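PDB 4LB8: uncharacterized protein, which is of unknown function but belongs to the DUF4848 family, is made with a signal sequence and is probably an exported lipoprotein. Local coordinates for residues A[217-225]-A[258-267]; A[101-109]-A[145-153]. One frame throughout, in Å; residues are numbered along the deposited sequence.

How the contacts relate
Contact 2 closes along the chain before contact 1 opens, and the two lie on opposite sides of the chain's centre, with centres 42 Å apart and nearest atoms about 23 Å apart. Contact 2 packs the loop after helix 84-98 against the short helix 148-152 in the N-terminal, helix-bearing part. Contact 1 lies in the C-terminal part, where strands 222-226 and 254-262 pair in one antiparallel sheet and strand 213-220 belongs to another. They share no helix, strand or sheet. Both touch the second subunit: contact 1 meets its helix 33-44, contact 2 its strands 179-188 and 191-201, so at these two places the C-terminal part of one chain meets the N-terminal part of the other, and the reverse.

Contact 1. Residues A[217-225]-A[258-267]; sequences VNLRGFEFA and VFGRKLAQEC
Glu223 and Arg261 face each other as an antiparallel hydrogen-bonded pair, their backbones joined by Glu223 N to Arg261 O (3.1 Å) and Arg261 N to Glu223 O (3.0 Å). From its root outward, the Glu223 side chain first sets CB beside the Arg261 carbonyl O and against Leu263 CD2. CG and CD run on past the same methyl, with Glu223 CD 3.7 Å from Leu263 CD2, the two side chains crossing at about a right angle. At the tip, Glu223 OE1 takes both NE and NH2 of Arg261, each at 3.2 Å and from the same face of the carboxylate, in a salt bridge whose two flat groups lie 13° apart. With an alanine in place of this glutamate, the Arg261 guanidinium is likely to lose its carboxylate mate across the strands, and Leu263 CD2 would keep only CB of its present contacts with this side chain. Among the aromatic residues, Phe222 CZ meets Phe259 CD2 at 3.5 Å, the rings oblique to each other, while Leu219 CD1 sits over the centre of the Phe222 ring. Val217 CG2 reaches the edge of the Phe259 ring, 3.7 Å from Phe259 CZ. Phe259 thus ties strand 254-262 to strand 213-220 of the adjoining sheet. Gly260 leaves room for Glu223 O, which a CB there would strike. Phe259 and Gly260 together face Ile192 of strand 191-201, the geometry of a classic beta bulge within an antiparallel sheet.

Contact 2. Residues A[101-109]-A[145-153]; sequences VFMFNTIDA and YTDFKERQQ
Phe148 turns its ring beneath the backbone of Asn105, whose CA stands 3.9 Å from the ring centroid and 14° off its normal, a CH-pi contact. With CG anti to the backbone N (chi1 -177°), the Phe148 side chain reaches from the residue after the N-cap into the loop, and its CB comes 3.4 Å from Phe104 O. Asn105 lays its amide obliquely along the same ring, OD1 3.2 Å from Phe148 CE2. The same oxygen accepts from Ile107 N, in the carbonyl plane, and from Asp108 N, well above it: an Asx turn and Asx motif that fix the amide's rotation, while ND2 bonds to Asp111. The N-cap of helix 148-152 is Asp147, whose OD1 accepts from Glu150 N at 2.7 Å. Met103, a selenomethionine, runs extended as far as SE and then bends at chi3 (76°), which brings CE within 3.8 Å of Phe148 CD1 and beside Arg151 CD, with SE against Tyr145 CB. On the other flank, Thr106 OG1 passes 3.4 Å from Lys149 CG, and Ile107 points CD1 at the edge of the Phe148 ring while its CG1 lies 3.9 Å from Lys149 CE. Tyr115 adds a further ring beside Phe148. Arg151, with CB over the face of the Tyr145 ring, makes a cation-pi contact with Tyr184 of the second subunit.

Contact 1. Residues A[217-225]-A[258-267]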
ATOM      1  N   VAL A 217       6.789 -19.872   7.117  1.00 35.84           N
ATOM      2  CA  VAL A 217       5.606 -20.296   7.866  1.00 34.15           C
ATOM      3  C   VAL A 217       5.997 -20.629   9.312  1.00 38.81           C
ATOM      4  O   VAL A 217       6.955 -21.376   9.544  1.00 38.15           O
ATOM      5  CB  VAL A 217       4.990 -21.533   7.131  1.00 36.01           C
ATOM      6  CG1 VAL A 217       3.740 -22.067   7.837  1.00 35.17           C
ATOM      7  CG2 VAL A 217       4.711 -21.236   5.656  1.00 34.74           C
ATOM      8  N   ASN A 218       5.269 -20.071  10.282  1.00 36.19           N
ATOM      9  CA  ASN A 218       5.500 -20.402  11.697  1.00 36.98           C
ATOM     10  C   ASN A 218       4.142 -20.563  12.343  1.00 40.17           C
ATOM     11  O   ASN A 218       3.524 -19.556  12.698  1.00 39.31           O
ATOM     12  CB  ASN A 218       6.364 -19.356  12.418  1.00 34.69           C
ATOM     13  CG  ASN A 218       6.756 -19.744  13.824  1.00 59.85           C
ATOM     14  OD1 ASN A 218       6.673 -20.899  14.248  1.00 56.97           O
ATOM     15  ND2 ASN A 218       7.183 -18.772  14.588  1.00 58.56           N
ATOM     16  N   LEU A 219       3.656 -21.811  12.434  1.00 37.23           N
ATOM     17  CA  LEU A 219       2.309 -22.077  12.937  1.00 38.89           C
ATOM     18  C   LEU A 219       2.254 -23.049  14.096  1.00 44.92           C
ATOM     19  O   LEU A 219       2.990 -24.035  14.117  1.00 44.17           O
ATOM     20  CB  LEU A 219       1.395 -22.628  11.813  1.00 38.49           C
ATOM     21  CG  LEU A 219       1.194 -21.773  10.560  1.00 42.27           C
ATOM     22  CD1 LEU A 219       0.311 -22.497   9.542  1.00 41.86           C
ATOM     23  CD2 LEU A 219       0.623 -20.426  10.899  1.00 43.48           C
ATOM     24  N   ARG A 220       1.314 -22.791  15.024  1.00 43.75           N
ATOM     25  CA  ARG A 220       1.029 -23.644  16.183  1.00 46.26           C
ATOM     26  C   ARG A 220      -0.160 -24.543  15.875  1.00 50.09           C
ATOM     27  O   ARG A 220      -1.098 -24.097  15.216  1.00 50.73           O
ATOM     28  CB  ARG A 220       0.757 -22.809  17.445  1.00 48.69           C
ATOM     29  CG  ARG A 220       2.009 -22.530  18.266  1.00 58.71           C
ATOM     30  CD  ARG A 220       1.905 -21.262  19.109  1.00 80.02           C
ATOM     31  NE  ARG A 220       1.061 -20.189  18.542  1.00 95.06           N
ATOM     32  CZ  ARG A 220       1.463 -19.237  17.694  1.00102.36           C
ATOM     33  NH1 ARG A 220       2.711 -19.229  17.233  1.00 94.73           N
ATOM     34  NH2 ARG A 220       0.613 -18.305  17.279  1.00 70.67           N
ATOM     35  N   GLY A 221      -0.098 -25.789  16.333  1.00 44.89           N
ATOM     36  CA  GLY A 221      -1.134 -26.793  16.114  1.00 44.08           C
ATOM     37  C   GLY A 221      -1.268 -27.117  14.649  1.00 45.32           C
ATOM     38  O   GLY A 221      -2.379 -27.154  14.106  1.00 45.75           O
ATOM     39  N   PHE A 222      -0.115 -27.329  14.000  1.00 39.23           N
ATOM     40  CA  PHE A 222      -0.051 -27.507  12.568  1.00 37.05           C
ATOM     41  C   PHE A 222       0.843 -28.651  12.116  1.00 43.74           C
ATOM     42  O   PHE A 222       1.957 -28.865  12.617  1.00 42.60           O
ATOM     43  CB  PHE A 222       0.438 -26.202  11.930  1.00 36.87           C
ATOM     44  CG  PHE A 222       0.518 -26.166  10.420  1.00 36.59           C
ATOM     45  CD1 PHE A 222      -0.640 -26.117   9.643  1.00 38.06           C
ATOM     46  CD2 PHE A 222       1.752 -26.166   9.773  1.00 36.79           C
ATOM     47  CE1 PHE A 222      -0.562 -26.076   8.246  1.00 37.76           C
ATOM     48  CE2 PHE A 222       1.826 -26.103   8.379  1.00 38.78           C
ATOM     49  CZ  PHE A 222       0.670 -26.055   7.627  1.00 36.34           C
ATOM     50  N   GLU A 223       0.340 -29.316  11.072  1.00 40.66           N
ATOM     51  CA  GLU A 223       0.939 -30.392  10.321  1.00 40.35           C
ATOM     52  C   GLU A 223       1.063 -29.913   8.888  1.00 42.81           C
ATOM     53  O   GLU A 223       0.074 -29.450   8.314  1.00 41.81           O
ATOM     54  CB  GLU A 223       0.035 -31.606  10.419  1.00 41.84           C
ATOM     55  CG  GLU A 223       0.785 -32.893  10.619  1.00 55.50           C
ATOM     56  CD  GLU A 223      -0.146 -34.067  10.806  1.00 75.23           C
ATOM     57  OE1 GLU A 223      -1.357 -33.931  10.501  1.00 53.73           O
ATOM     58  OE2 GLU A 223       0.348 -35.139  11.224  1.00 78.89           O
ATOM     59  N   PHE A 224       2.260 -29.975   8.321  1.00 38.07           N
ATOM     60  CA  PHE A 224       2.484 -29.526   6.958  1.00 36.14           C
ATOM     61  C   PHE A 224       2.332 -30.657   5.967  1.00 40.00           C
ATOM     62  O   PHE A 224       2.851 -31.761   6.188  1.00 39.07           O
ATOM     63  CB  PHE A 224       3.868 -28.898   6.834  1.00 37.78           C
ATOM     64  CG  PHE A 224       4.275 -28.401   5.466  1.00 38.02           C
ATOM     65  CD1 PHE A 224       3.527 -27.426   4.810  1.00 38.92           C
ATOM     66  CD2 PHE A 224       5.459 -28.831   4.877  1.00 39.12           C
ATOM     67  CE1 PHE A 224       3.941 -26.927   3.577  1.00 39.29           C
ATOM     68  CE2 PHE A 224       5.867 -28.334   3.636  1.00 40.98           C
ATOM     69  CZ  PHE A 224       5.110 -27.383   2.997  1.00 38.37           C
ATOM     70  N   ALA A 225       1.628 -30.366   4.854  1.00 37.07           N
ATOM     71  CA  ALA A 225       1.430 -31.304   3.753  1.00 37.43           C
ATOM     72  C   ALA A 225       2.653 -31.224   2.865  1.00 43.12           C
ATOM     73  O   ALA A 225       2.690 -30.453   1.908  1.00 42.41           O
ATOM     74  CB  ALA A 225       0.157 -30.975   2.990  1.00 37.84           C
ATOM     75  N   VAL A 258      -3.173 -28.364  -0.772  1.00 40.40           N
ATOM     76  CA  VAL A 258      -3.493 -28.770   0.584  1.00 39.25           C
ATOM     77  C   VAL A 258      -2.257 -28.273   1.317  1.00 42.13           C
ATOM     78  O   VAL A 258      -1.143 -28.696   0.980  1.00 40.85           O
ATOM     79  CB  VAL A 258      -3.718 -30.302   0.724  1.00 42.45           C
ATOM     80  CG1 VAL A 258      -3.753 -30.718   2.192  1.00 42.58           C
ATOM     81  CG2 VAL A 258      -4.981 -30.741   0.018  1.00 42.19           C
ATOM     82  N   PHE A 259      -2.423 -27.297   2.193  1.00 37.59           N
ATOM     83  CA  PHE A 259      -1.296 -26.697   2.891  1.00 37.15           C
ATOM     84  C   PHE A 259      -0.860 -27.562   4.089  1.00 40.58           C
ATOM     85  O   PHE A 259       0.319 -27.671   4.381  1.00 40.10           O
ATOM     86  CB  PHE A 259      -1.691 -25.278   3.329  1.00 38.57           C
ATOM     87  CG  PHE A 259      -0.569 -24.404   3.818  1.00 39.65           C
ATOM     88  CD1 PHE A 259       0.431 -23.977   2.950  1.00 41.20           C
ATOM     89  CD2 PHE A 259      -0.545 -23.951   5.133  1.00 41.73           C
ATOM     90  CE1 PHE A 259       1.460 -23.144   3.401  1.00 41.77           C
ATOM     91  CE2 PHE A 259       0.471 -23.089   5.580  1.00 43.65           C
ATOM     92  CZ  PHE A 259       1.470 -22.701   4.715  1.00 41.05           C
ATOM     93  N   GLY A 260      -1.825 -28.147   4.770  1.00 38.11           N
ATOM     94  CA  GLY A 260      -1.612 -28.990   5.925  1.00 38.91           C
ATOM     95  C   GLY A 260      -2.921 -29.330   6.587  1.00 44.17           C
ATOM     96  O   GLY A 260      -3.979 -29.239   5.963  1.00 44.45           O
ATOM     97  N   ARG A 261      -2.846 -29.737   7.850  1.00 41.52           N
ATOM     98  CA  ARG A 261      -3.999 -30.042   8.695  1.00 41.81           C
ATOM     99  C   ARG A 261      -3.835 -29.418  10.057  1.00 46.01           C
ATOM    100  O   ARG A 261      -2.703 -29.210  10.503  1.00 46.33           O
ATOM    101  CB  ARG A 261      -4.155 -31.560   8.902  1.00 42.96           C
ATOM    102  CG  ARG A 261      -4.757 -32.344   7.764  1.00 53.25           C
ATOM    103  CD  ARG A 261      -5.107 -33.766   8.179  1.00 62.52           C
ATOM    104  NE  ARG A 261      -3.952 -34.539   8.654  1.00 70.38           N
ATOM    105  CZ  ARG A 261      -3.953 -35.860   8.829  1.00 78.54           C
ATOM    106  NH1 ARG A 261      -5.028 -36.575   8.523  1.00 62.93           N
ATOM    107  NH2 ARG A 261      -2.869 -36.477   9.280  1.00 60.77           N
ATOM    108  N   LYS A 262      -4.954 -29.220  10.759  1.00 42.06           N
ATOM    109  CA  LYS A 262      -4.984 -28.788  12.147  1.00 42.19           C
ATOM    110  C   LYS A 262      -4.806 -30.014  13.090  1.00 50.55           C
ATOM    111  O   LYS A 262      -5.467 -31.053  12.922  1.00 49.39           O
ATOM    112  CB  LYS A 262      -6.304 -28.081  12.457  1.00 42.78           C
ATOM    113  CG  LYS A 262      -6.470 -26.715  11.805  1.00 45.72           C
ATOM    114  CD  LYS A 262      -7.856 -26.153  12.082  1.00 49.09           C
ATOM    115  CE  LYS A 262      -8.109 -25.920  13.552  1.00 48.63           C
ATOM    116  NZ  LYS A 262      -9.464 -25.382  13.806  1.00 56.11           N
ATOM    117  N   LEU A 263      -3.917 -29.870  14.081  1.00 50.68           N
ATOM    118  CA  LEU A 263      -3.660 -30.877  15.104  1.00 53.08           C
ATOM    119  C   LEU A 263      -4.480 -30.588  16.348  1.00 60.62           C
ATOM    120  O   LEU A 263      -4.726 -31.485  17.148  1.00 63.75           O
ATOM    121  CB  LEU A 263      -2.166 -30.907  15.492  1.00 54.12           C
ATOM    122  CG  LEU A 263      -1.137 -31.257  14.434  1.00 58.76           C
ATOM    123  CD1 LEU A 263       0.245 -30.977  14.958  1.00 60.22           C
ATOM    124  CD2 LEU A 263      -1.234 -32.720  14.025  1.00 60.82           C
ATOM    125  N   ALA A 264      -4.862 -29.325  16.533  1.00 57.73           N
ATOM    126  CA  ALA A 264      -5.609 -28.852  17.690  1.00 58.56           C
ATOM    127  C   ALA A 264      -6.890 -28.091  17.283  1.00 59.88           C
ATOM    128  O   ALA A 264      -7.251 -28.044  16.106  1.00 57.32           O
ATOM    129  CB  ALA A 264      -4.704 -27.949  18.531  1.00 59.94           C
ATOM    130  N   GLN A 265      -7.566 -27.503  18.279  1.00 57.57           N
ATOM    131  CA  GLN A 265      -8.778 -26.707  18.114  1.00 57.64           C
ATOM    132  C   GLN A 265      -8.472 -25.420  17.330  1.00 58.11           C
ATOM    133  O   GLN A 265      -9.304 -24.987  16.530  1.00 57.45           O
ATOM    134  CB  GLN A 265      -9.373 -26.387  19.493  1.00 60.98           C
ATOM    135  CG  GLN A 265     -10.782 -25.797  19.464  1.00 90.48           C
ATOM    136  CD  GLN A 265     -11.185 -25.296  20.833  1.00123.60           C
ATOM    137  OE1 GLN A 265     -11.415 -26.074  21.769  1.00119.94           O
ATOM    138  NE2 GLN A 265     -11.264 -23.979  20.984  1.00120.99           N
ATOM    139  N   GLU A 266      -7.282 -24.831  17.542  1.00 52.32           N
ATOM    140  CA  GLU A 266      -6.876 -23.610  16.844  1.00 50.89           C
ATOM    141  C   GLU A 266      -5.478 -23.713  16.255  1.00 50.88           C
ATOM    142  O   GLU A 266      -4.535 -24.195  16.900  1.00 49.57           O
ATOM    143  CB  GLU A 266      -6.943 -22.390  17.767  1.00 53.42           C
ATOM    144  CG  GLU A 266      -8.357 -21.898  18.031  1.00 73.27           C
ATOM    145  CD  GLU A 266      -8.638 -21.485  19.463  1.00108.48           C
ATOM    146  OE1 GLU A 266      -7.847 -20.687  20.021  1.00108.26           O
ATOM    147  OE2 GLU A 266      -9.664 -21.940  20.022  1.00106.33           O
ATOM    148  N   CYS A 267      -5.363 -23.221  15.020  1.00 45.38           N
ATOM    149  CA  CYS A 267      -4.136 -23.124  14.255  1.00 44.05           C
ATOM    150  C   CYS A 267      -3.820 -21.659  14.049  1.00 49.20           C
ATOM    151  O   CYS A 267      -4.501 -20.944  13.292  1.00 49.42           O
ATOM    152  CB  CYS A 267      -4.245 -23.877  12.939  1.00 43.58           C
ATOM    153  SG  CYS A 267      -2.776 -23.740  11.906  1.00 46.50           S
TER

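Contact 2. Residues A[101-109]-A[145-153]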
ATOM      1  N   VAL A 101      -4.181  24.202  18.415  1.00 46.11           N
ATOM      2  CA  VAL A 101      -3.417  24.866  17.346  1.00 43.51           C
ATOM      3  C   VAL A 101      -3.141  23.816  16.236  1.00 47.35           C
ATOM      4  O   VAL A 101      -3.302  24.101  15.039  1.00 47.07           O
ATOM      5  CB  VAL A 101      -2.100  25.501  17.873  1.00 46.37           C
ATOM      6  CG1 VAL A 101      -1.358  26.230  16.768  1.00 44.91           C
ATOM      7  CG2 VAL A 101      -2.368  26.449  19.033  1.00 47.16           C
ATOM      8  N   PHE A 102      -2.773  22.579  16.662  1.00 41.41           N
ATOM      9  CA  PHE A 102      -2.463  21.482  15.763  1.00 38.86           C
ATOM     10  C   PHE A 102      -3.535  20.424  15.760  1.00 43.13           C
ATOM     11  O   PHE A 102      -4.441  20.415  16.575  1.00 45.86           O
ATOM     12  CB  PHE A 102      -1.083  20.870  16.067  1.00 39.43           C
ATOM     13  CG  PHE A 102       0.038  21.859  15.895  1.00 39.53           C
ATOM     14  CD1 PHE A 102       0.066  22.724  14.803  1.00 41.75           C
ATOM     15  CD2 PHE A 102       1.067  21.935  16.830  1.00 41.60           C
ATOM     16  CE1 PHE A 102       1.120  23.636  14.636  1.00 42.51           C
ATOM     17  CE2 PHE A 102       2.109  22.858  16.678  1.00 44.49           C
ATOM     18  CZ  PHE A 102       2.136  23.692  15.572  1.00 42.23           C
HETATM   19  N   MSE A 103      -3.393  19.514  14.830  1.00 38.42           N
HETATM   20  CA  MSE A 103      -4.316  18.459  14.444  1.00 36.30           C
HETATM   21  C   MSE A 103      -3.602  17.104  14.518  1.00 42.12           C
HETATM   22  O   MSE A 103      -2.439  17.000  14.134  1.00 42.36           O
HETATM   23  CB  MSE A 103      -4.660  18.855  13.005  1.00 36.15           C
HETATM   24  CG  MSE A 103      -5.565  17.993  12.268  1.00 40.65           C
HETATM   25 SE   MSE A 103      -5.734  18.795  10.522  0.75 43.99          SE
HETATM   26  CE  MSE A 103      -4.127  18.344   9.667  1.00 38.73           C
ATOM     27  N   PHE A 104      -4.279  16.073  15.019  1.00 40.02           N
ATOM     28  CA  PHE A 104      -3.688  14.732  15.135  1.00 39.42           C
ATOM     29  C   PHE A 104      -4.300  13.797  14.093  1.00 45.65           C
ATOM     30  O   PHE A 104      -5.358  14.116  13.535  1.00 47.98           O
ATOM     31  CB  PHE A 104      -3.810  14.180  16.579  1.00 41.19           C
ATOM     32  CG  PHE A 104      -2.823  14.859  17.510  1.00 42.19           C
ATOM     33  CD1 PHE A 104      -1.497  14.428  17.580  1.00 42.91           C
ATOM     34  CD2 PHE A 104      -3.178  16.016  18.207  1.00 44.62           C
ATOM     35  CE1 PHE A 104      -0.570  15.094  18.388  1.00 44.65           C
ATOM     36  CE2 PHE A 104      -2.235  16.704  18.990  1.00 47.19           C
ATOM     37  CZ  PHE A 104      -0.941  16.232  19.083  1.00 44.98           C
ATOM     38  N   ASN A 105      -3.595  12.706  13.767  1.00 41.82           N
ATOM     39  CA  ASN A 105      -4.008  11.741  12.750  1.00 42.44           C
ATOM     40  C   ASN A 105      -5.171  10.900  13.253  1.00 50.68           C
ATOM     41  O   ASN A 105      -5.020  10.112  14.202  1.00 51.02           O
ATOM     42  CB  ASN A 105      -2.830  10.848  12.340  1.00 42.31           C
ATOM     43  CG  ASN A 105      -3.015  10.045  11.075  1.00 48.45           C
ATOM     44  OD1 ASN A 105      -4.109   9.668  10.684  1.00 46.30           O
ATOM     45  ND2 ASN A 105      -1.924   9.703  10.436  1.00 38.53           N
ATOM     46  N   THR A 106      -6.332  11.071  12.580  1.00 49.12           N
ATOM     47  CA  THR A 106      -7.608  10.400  12.862  1.00 50.09           C
ATOM     48  C   THR A 106      -7.734   9.052  12.123  1.00 56.26           C
ATOM     49  O   THR A 106      -8.623   8.261  12.448  1.00 57.06           O
ATOM     50  CB  THR A 106      -8.788  11.312  12.500  1.00 49.82           C
ATOM     51  OG1 THR A 106      -8.664  11.742  11.141  1.00 52.36           O
ATOM     52  CG2 THR A 106      -8.898  12.502  13.408  1.00 44.22           C
ATOM     53  N   ILE A 107      -6.866   8.799  11.135  1.00 52.57           N
ATOM     54  CA  ILE A 107      -6.894   7.557  10.365  1.00 52.41           C
ATOM     55  C   ILE A 107      -5.963   6.508  11.032  1.00 57.73           C
ATOM     56  O   ILE A 107      -6.443   5.438  11.415  1.00 60.01           O
ATOM     57  CB  ILE A 107      -6.542   7.813   8.870  1.00 54.19           C
ATOM     58  CG1 ILE A 107      -7.504   8.865   8.258  1.00 54.61           C
ATOM     59  CG2 ILE A 107      -6.548   6.503   8.071  1.00 52.65           C
ATOM     60  CD1 ILE A 107      -7.078   9.436   6.887  1.00 60.82           C
ATOM     61  N   ASP A 108      -4.656   6.812  11.173  1.00 50.91           N
ATOM     62  CA  ASP A 108      -3.688   5.899  11.793  1.00 48.94           C
ATOM     63  C   ASP A 108      -3.305   6.399  13.201  1.00 50.65           C
ATOM     64  O   ASP A 108      -2.592   7.400  13.340  1.00 50.98           O
ATOM     65  CB  ASP A 108      -2.459   5.759  10.884  1.00 49.61           C
ATOM     66  CG  ASP A 108      -1.374   4.817  11.357  1.00 57.36           C
ATOM     67  OD1 ASP A 108      -1.549   4.193  12.433  1.00 57.16           O
ATOM     68  OD2 ASP A 108      -0.336   4.709  10.658  1.00 63.02           O
ATOM     69  N   ALA A 109      -3.752   5.674  14.238  1.00 44.94           N
ATOM     70  CA  ALA A 109      -3.494   6.006  15.653  1.00 44.84           C
ATOM     71  C   ALA A 109      -2.068   5.682  16.118  1.00 46.37           C
ATOM     72  O   ALA A 109      -1.713   6.051  17.243  1.00 46.67           O
ATOM     73  CB  ALA A 109      -4.494   5.304  16.553  1.00 46.49           C
ATOM     74  N   TYR A 145      -7.523  23.101   7.372  1.00 44.20           N
ATOM     75  CA  TYR A 145      -8.271  21.863   7.167  1.00 44.94           C
ATOM     76  C   TYR A 145      -9.280  21.744   8.332  1.00 55.26           C
ATOM     77  O   TYR A 145      -8.949  22.097   9.484  1.00 54.73           O
ATOM     78  CB  TYR A 145      -7.344  20.641   7.111  1.00 44.14           C
ATOM     79  CG  TYR A 145      -6.447  20.589   5.893  1.00 42.38           C
ATOM     80  CD1 TYR A 145      -6.968  20.303   4.631  1.00 42.92           C
ATOM     81  CD2 TYR A 145      -5.071  20.746   6.011  1.00 41.94           C
ATOM     82  CE1 TYR A 145      -6.145  20.233   3.508  1.00 40.65           C
ATOM     83  CE2 TYR A 145      -4.235  20.670   4.898  1.00 42.66           C
ATOM     84  CZ  TYR A 145      -4.777  20.407   3.647  1.00 49.24           C
ATOM     85  OH  TYR A 145      -3.964  20.340   2.540  1.00 49.58           O
ATOM     86  N   THR A 146     -10.514  21.286   8.027  1.00 55.83           N
ATOM     87  CA  THR A 146     -11.569  21.090   9.039  1.00 57.72           C
ATOM     88  C   THR A 146     -11.169  19.942   9.966  1.00 61.95           C
ATOM     89  O   THR A 146     -11.285  20.050  11.189  1.00 62.21           O
ATOM     90  CB  THR A 146     -12.920  20.813   8.366  1.00 67.99           C
ATOM     91  OG1 THR A 146     -12.750  19.691   7.492  1.00 68.89           O
ATOM     92  CG2 THR A 146     -13.449  22.030   7.578  1.00 65.66           C
ATOM     93  N   ASP A 147     -10.649  18.866   9.360  1.00 58.18           N
ATOM     94  CA  ASP A 147     -10.224  17.635  10.022  1.00 58.36           C
ATOM     95  C   ASP A 147      -9.013  17.061   9.303  1.00 59.01           C
ATOM     96  O   ASP A 147      -8.728  17.481   8.180  1.00 57.49           O
ATOM     97  CB  ASP A 147     -11.391  16.611  10.043  1.00 61.81           C
ATOM     98  CG  ASP A 147     -12.013  16.303   8.680  1.00 75.49           C
ATOM     99  OD1 ASP A 147     -11.308  15.732   7.819  1.00 75.02           O
ATOM    100  OD2 ASP A 147     -13.219  16.598   8.492  1.00 81.87           O
ATOM    101  N   PHE A 148      -8.317  16.088   9.931  1.00 54.61           N
ATOM    102  CA  PHE A 148      -7.140  15.437   9.352  1.00 53.29           C
ATOM    103  C   PHE A 148      -7.487  14.670   8.049  1.00 59.67           C
ATOM    104  O   PHE A 148      -6.677  14.642   7.117  1.00 58.23           O
ATOM    105  CB  PHE A 148      -6.471  14.492  10.374  1.00 54.37           C
ATOM    106  CG  PHE A 148      -5.208  13.877   9.819  1.00 54.25           C
ATOM    107  CD1 PHE A 148      -4.015  14.595   9.801  1.00 56.13           C
ATOM    108  CD2 PHE A 148      -5.234  12.627   9.215  1.00 54.80           C
ATOM    109  CE1 PHE A 148      -2.873  14.065   9.211  1.00 55.48           C
ATOM    110  CE2 PHE A 148      -4.094  12.108   8.611  1.00 56.81           C
ATOM    111  CZ  PHE A 148      -2.916  12.823   8.630  1.00 54.46           C
ATOM    112  N   LYS A 149      -8.687  14.052   8.003  1.00 59.02           N
ATOM    113  CA  LYS A 149      -9.205  13.281   6.872  1.00 58.62           C
ATOM    114  C   LYS A 149      -9.305  14.155   5.607  1.00 61.87           C
ATOM    115  O   LYS A 149      -9.047  13.665   4.514  1.00 61.09           O
ATOM    116  CB  LYS A 149     -10.566  12.650   7.220  1.00 61.52           C
ATOM    117  CG  LYS A 149     -10.484  11.545   8.277  1.00 76.66           C
ATOM    118  CD  LYS A 149     -11.643  10.533   8.176  1.00 84.20           C
ATOM    119  CE  LYS A 149     -11.360   9.195   8.839  1.00 85.36           C
ATOM    120  NZ  LYS A 149     -11.705   9.184  10.288  1.00 88.39           N
ATOM    121  N   GLU A 150      -9.586  15.451   5.760  1.00 58.98           N
ATOM    122  CA  GLU A 150      -9.669  16.387   4.638  1.00 59.06           C
ATOM    123  C   GLU A 150      -8.268  16.594   3.986  1.00 64.65           C
ATOM    124  O   GLU A 150      -8.181  16.739   2.766  1.00 64.63           O
ATOM    125  CB  GLU A 150     -10.280  17.704   5.115  1.00 60.52           C
ATOM    126  CG  GLU A 150     -10.838  18.580   4.009  1.00 73.52           C
ATOM    127  CD  GLU A 150     -10.942  20.051   4.384  1.00 94.61           C
ATOM    128  OE1 GLU A 150     -11.343  20.342   5.535  1.00 76.45           O
ATOM    129  OE2 GLU A 150     -10.595  20.908   3.539  1.00 84.03           O
ATOM    130  N   ARG A 151      -7.185  16.534   4.787  1.00 62.15           N
ATOM    131  CA  ARG A 151      -5.804  16.675   4.321  1.00 62.60           C
ATOM    132  C   ARG A 151      -5.349  15.458   3.500  1.00 72.68           C
ATOM    133  O   ARG A 151      -4.669  15.634   2.488  1.00 72.60           O
ATOM    134  CB  ARG A 151      -4.850  16.896   5.508  1.00 59.39           C
ATOM    135  CG  ARG A 151      -3.408  17.177   5.115  1.00 58.17           C
ATOM    136  CD  ARG A 151      -2.506  17.150   6.318  1.00 68.07           C
ATOM    137  NE  ARG A 151      -1.102  17.240   5.921  1.00 75.83           N
ATOM    138  CZ  ARG A 151      -0.264  16.207   5.887  1.00 87.24           C
ATOM    139  NH1 ARG A 151      -0.678  14.994   6.245  1.00 72.23           N
ATOM    140  NH2 ARG A 151       0.997  16.380   5.517  1.00 69.11           N
ATOM    141  N   GLN A 152      -5.679  14.233   3.957  1.00 73.73           N
ATOM    142  CA  GLN A 152      -5.290  12.988   3.278  1.00 74.92           C
ATOM    143  C   GLN A 152      -6.312  12.547   2.225  1.00 82.84           C
ATOM    144  O   GLN A 152      -6.024  11.612   1.469  1.00 82.38           O
ATOM    145  CB  GLN A 152      -5.065  11.850   4.293  1.00 75.89           C
ATOM    146  CG  GLN A 152      -3.801  12.009   5.132  1.00 91.69           C
ATOM    147  CD  GLN A 152      -2.524  11.991   4.329  1.00119.32           C
ATOM    148  OE1 GLN A 152      -1.867  13.023   4.143  1.00115.39           O
ATOM    149  NE2 GLN A 152      -2.138  10.817   3.845  1.00116.33           N
ATOM    150  N   GLN A 153      -7.484  13.230   2.151  1.00 83.10           N
ATOM    151  CA  GLN A 153      -8.576  12.901   1.225  1.00 84.72           C
ATOM    152  C   GLN A 153      -8.087  12.849  -0.227  1.00 90.73           C
ATOM    153  O   GLN A 153      -7.246  13.647  -0.654  1.00 89.83           O
ATOM    154  CB  GLN A 153      -9.814  13.826   1.396  1.00 86.61           C
ATOM    155  CG  GLN A 153     -10.074  14.901   0.335  1.00102.47           C
ATOM    156  CD  GLN A 153     -11.546  15.245   0.264  1.00123.39           C
ATOM    157  OE1 GLN A 153     -12.050  16.124   0.977  1.00116.63           O
ATOM    158  NE2 GLN A 153     -12.274  14.544  -0.597  1.00117.69           N
TER